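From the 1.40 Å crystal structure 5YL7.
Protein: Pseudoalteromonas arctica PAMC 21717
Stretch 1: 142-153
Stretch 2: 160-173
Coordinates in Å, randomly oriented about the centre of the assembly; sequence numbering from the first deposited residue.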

# COMPACT_ATOMS: atom_id res chain seq x y z
N ASP A 142 -11.36 -3.35 -13.68
CA ASP A 142 -9.93 -3.61 -13.81
C ASP A 142 -9.30 -3.86 -12.45
O ASP A 142 -8.42 -4.74 -12.33
CB ASP A 142 -9.23 -2.42 -14.48
CG ASP A 142 -9.60 -2.22 -15.96
OD1 ASP A 142 -10.05 -3.16 -16.62
OD2 ASP A 142 -9.21 -1.13 -16.45
N ILE A 143 -9.65 -3.10 -11.46
CA ILE A 143 -9.17 -3.31 -10.09
C ILE A 143 -9.51 -4.70 -9.62
O ILE A 143 -8.68 -5.41 -9.03
CB ILE A 143 -9.65 -2.22 -9.15
CG1 ILE A 143 -9.12 -0.86 -9.64
CG2 ILE A 143 -9.29 -2.53 -7.75
CD1 ILE A 143 -9.84 0.33 -9.06
N ALA A 144 -10.75 -5.11 -9.86
CA ALA A 144 -11.20 -6.45 -9.42
C ALA A 144 -10.47 -7.54 -10.10
O ALA A 144 -10.03 -8.52 -9.46
CB ALA A 144 -12.71 -6.56 -9.65
N ASP A 145 -10.22 -7.44 -11.41
CA ASP A 145 -9.40 -8.43 -12.09
C ASP A 145 -7.95 -8.47 -11.55
O ASP A 145 -7.30 -9.49 -11.47
CB ASP A 145 -9.47 -8.22 -13.58
CG ASP A 145 -10.75 -8.68 -14.19
OD1 ASP A 145 -11.49 -9.48 -13.54
OD2 ASP A 145 -10.99 -8.32 -15.37
N GLY A 146 -7.47 -7.25 -11.17
CA GLY A 146 -6.19 -7.20 -10.52
C GLY A 146 -6.08 -7.99 -9.21
O GLY A 146 -5.11 -8.67 -8.95
N ILE A 147 -7.16 -7.84 -8.42
CA ILE A 147 -7.24 -8.59 -7.13
C ILE A 147 -7.22 -10.09 -7.42
O ILE A 147 -6.43 -10.84 -6.83
CB ILE A 147 -8.52 -8.24 -6.38
CG1 ILE A 147 -8.52 -6.73 -5.94
CG2 ILE A 147 -8.79 -9.17 -5.25
CD1 ILE A 147 -9.86 -6.21 -5.46
N ILE A 148 -8.05 -10.49 -8.36
CA ILE A 148 -8.11 -11.95 -8.71
C ILE A 148 -6.74 -12.47 -9.16
O ILE A 148 -6.22 -13.45 -8.61
CB ILE A 148 -9.18 -12.17 -9.80
CG1 ILE A 148 -10.57 -11.87 -9.25
CG2 ILE A 148 -9.09 -13.63 -10.33
CD1 ILE A 148 -11.58 -11.65 -10.33
N TRP A 149 -6.18 -11.76 -10.15
CA TRP A 149 -4.90 -12.24 -10.72
C TRP A 149 -3.78 -12.24 -9.68
O TRP A 149 -2.92 -13.10 -9.64
CB TRP A 149 -4.57 -11.38 -11.96
CG TRP A 149 -3.32 -11.81 -12.69
CD1 TRP A 149 -3.24 -12.82 -13.66
CD2 TRP A 149 -1.99 -11.33 -12.51
NE1 TRP A 149 -1.94 -12.90 -14.06
CE2 TRP A 149 -1.14 -12.05 -13.38
CE3 TRP A 149 -1.42 -10.37 -11.68
CZ2 TRP A 149 0.21 -11.79 -13.47
CZ3 TRP A 149 -0.05 -10.18 -11.78
CH2 TRP A 149 0.74 -10.90 -12.65
N ALA A 150 -3.73 -11.16 -8.87
CA ALA A 150 -2.69 -11.00 -7.88
C ALA A 150 -2.66 -12.18 -6.94
O ALA A 150 -1.59 -12.59 -6.47
CB ALA A 150 -2.92 -9.78 -7.06
N SER A 151 -3.85 -12.74 -6.64
CA SER A 151 -3.98 -13.88 -5.74
C SER A 151 -3.65 -15.22 -6.39
O SER A 151 -3.71 -16.24 -5.65
CB SER A 151 -5.35 -13.90 -5.14
OG SER A 151 -6.35 -14.44 -6.00
N GLY A 152 -3.46 -15.24 -7.69
CA GLY A 152 -3.23 -16.51 -8.41
C GLY A 152 -4.48 -17.00 -9.00
O GLY A 152 -4.52 -18.20 -9.48
N GLY A 153 -5.55 -16.26 -9.06
CA GLY A 153 -6.72 -16.66 -9.78
C GLY A 153 -6.63 -16.36 -11.23
O GLY A 153 -5.79 -15.60 -11.70
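Stretch 2 (160-173) ANSNPADVINMSLG

A strand packed antiparallel on a helix usually meets it through apolar side chains along its length and through polar backbone groups where the helix ends, and this pair follows that pattern. Strand 167-170 runs at 160° to the helix of stretch 1, which begins earlier in the chain, nearly antiparallel, with 9.6 Å between the axes at closest approach; the rest of stretch 2 is loop or turn. Ile143 therefore meets the far end of stretch 2: its CG2 lies 3.9 Å from Met170 SD and its CD1 4.3 Å from Leu172 CD1. One turn on, Ile147 CD1 packs 3.6 Å from Met170 SD, while Ile147 CG2 stands 4.1 Å from Ile168 CD1.

At Trp149 the contact turns polar. Asn161, its chi1 near 180° (t), lays CB over one face of the indole, 3.7 Å from the centroid of the five-membered ring, and its ND2 donates to Trp149 O at 2.9 Å. Ala150 works in both registers: CB sits 4.0 Å from Ile168 CD1, and O accepts from Ala165 N at 2.9 Å. A water further links Ala150 O with Asn161 ND2 and Asn163 O. Beyond, Gly152 closes a Schellman motif with positive phi, its CA 3.9 Å from Pro164 CB; an ideal CB there would come within 3.1 Å of that atom.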

# COMPACT_ATOMS: atom_id res chain seq x y z
N ALA A 160 -1.29 -17.00 -16.61
CA ALA A 160 -1.31 -17.28 -15.22
C ALA A 160 -0.21 -16.54 -14.46
O ALA A 160 0.88 -16.34 -14.93
CB ALA A 160 -1.12 -18.77 -14.97
N ASN A 161 -0.52 -16.05 -13.27
CA ASN A 161 0.48 -15.39 -12.42
C ASN A 161 1.47 -16.40 -11.83
O ASN A 161 1.07 -17.24 -11.04
CB ASN A 161 -0.26 -14.63 -11.34
CG ASN A 161 0.64 -13.75 -10.54
OD1 ASN A 161 1.87 -13.72 -10.64
ND2 ASN A 161 0.01 -13.01 -9.59
N SER A 162 2.74 -16.28 -12.19
CA SER A 162 3.68 -17.16 -11.65
C SER A 162 4.15 -16.85 -10.24
O SER A 162 4.88 -17.63 -9.59
CB SER A 162 4.88 -17.43 -12.51
OG SER A 162 5.39 -16.40 -12.91
N ASN A 163 3.73 -15.68 -9.69
CA ASN A 163 4.08 -15.24 -8.39
C ASN A 163 2.86 -14.87 -7.58
O ASN A 163 2.70 -13.65 -7.23
CB ASN A 163 5.07 -14.07 -8.46
CG ASN A 163 6.35 -14.40 -9.24
OD1 ASN A 163 7.15 -15.12 -8.61
ND2 ASN A 163 6.49 -13.86 -10.41
N PRO A 164 1.97 -15.78 -7.30
CA PRO A 164 0.79 -15.45 -6.51
C PRO A 164 1.19 -14.80 -5.19
O PRO A 164 2.16 -15.16 -4.55
CB PRO A 164 0.04 -16.77 -6.28
CG PRO A 164 1.11 -17.79 -6.62
CD PRO A 164 2.09 -17.22 -7.56
N ALA A 165 0.38 -13.81 -4.79
CA ALA A 165 0.68 -12.98 -3.61
C ALA A 165 0.15 -13.54 -2.33
O ALA A 165 -0.95 -14.08 -2.29
CB ALA A 165 0.21 -11.56 -3.81
N ASP A 166 0.90 -13.38 -1.28
CA ASP A 166 0.44 -13.60 0.08
C ASP A 166 -0.39 -12.46 0.66
O ASP A 166 -1.26 -12.64 1.48
CB ASP A 166 1.67 -13.84 0.98
CG ASP A 166 2.55 -14.94 0.49
OD1 ASP A 166 2.09 -16.08 0.62
OD2 ASP A 166 3.61 -14.77 -0.10
N VAL A 167 -0.08 -11.27 0.14
CA VAL A 167 -0.68 -10.01 0.68
C VAL A 167 -1.03 -9.16 -0.56
O VAL A 167 -0.20 -9.07 -1.47
CB VAL A 167 0.31 -9.26 1.56
CG1 VAL A 167 -0.29 -7.96 2.08
CG2 VAL A 167 0.87 -10.12 2.64
N ILE A 168 -2.19 -8.53 -0.54
CA ILE A 168 -2.55 -7.47 -1.51
C ILE A 168 -2.60 -6.19 -0.74
O ILE A 168 -3.22 -6.09 0.34
CB ILE A 168 -3.89 -7.76 -2.16
CG1 ILE A 168 -3.71 -8.86 -3.27
CG2 ILE A 168 -4.57 -6.56 -2.71
CD1 ILE A 168 -5.00 -9.47 -3.69
N ASN A 169 -2.01 -5.14 -1.31
CA ASN A 169 -2.18 -3.74 -0.86
C ASN A 169 -2.96 -2.96 -1.86
O ASN A 169 -2.60 -2.91 -3.05
CB ASN A 169 -0.79 -3.10 -0.62
CG ASN A 169 -0.91 -1.74 -0.02
OD1 ASN A 169 -0.94 -1.60 1.21
ND2 ASN A 169 -1.07 -0.69 -0.87
N MET A 170 -4.04 -2.32 -1.43
CA MET A 170 -4.84 -1.40 -2.25
C MET A 170 -4.88 -0.09 -1.56
O MET A 170 -5.75 0.27 -0.71
CB MET A 170 -6.29 -1.88 -2.48
CG MET A 170 -6.28 -3.02 -3.52
SD MET A 170 -7.98 -3.39 -4.13
CE MET A 170 -7.98 -4.23 -2.95
N SER A 171 -4.01 0.83 -2.01
CA SER A 171 -3.95 2.25 -1.55
C SER A 171 -4.77 3.06 -2.52
O SER A 171 -4.24 3.88 -3.30
CB SER A 171 -2.51 2.67 -1.53
OG SER A 171 -1.83 2.13 -0.43
N LEU A 172 -6.06 2.82 -2.58
CA LEU A 172 -6.98 3.39 -3.58
C LEU A 172 -8.37 3.32 -3.09
O LEU A 172 -8.66 2.56 -2.11
CB LEU A 172 -6.78 2.66 -4.95
CG LEU A 172 -7.12 1.16 -4.94
CD1 LEU A 172 -8.65 0.87 -5.00
CD2 LEU A 172 -6.49 0.40 -6.09
N GLY A 173 -9.25 4.09 -3.66
CA GLY A 173 -10.67 3.96 -3.33
C GLY A 173 -11.51 5.06 -3.87
O GLY A 173 -11.06 5.91 -4.66
O HOH W 1 0.91 -11.46 -7.28
O HOH W 2 -2.09 -16.81 -3.32
O HOH W 3 -1.34 -18.33 -10.34
O HOH W 4 -2.99 -16.80 -12.06
O HOH W 5 -3.58 -16.10 -12.90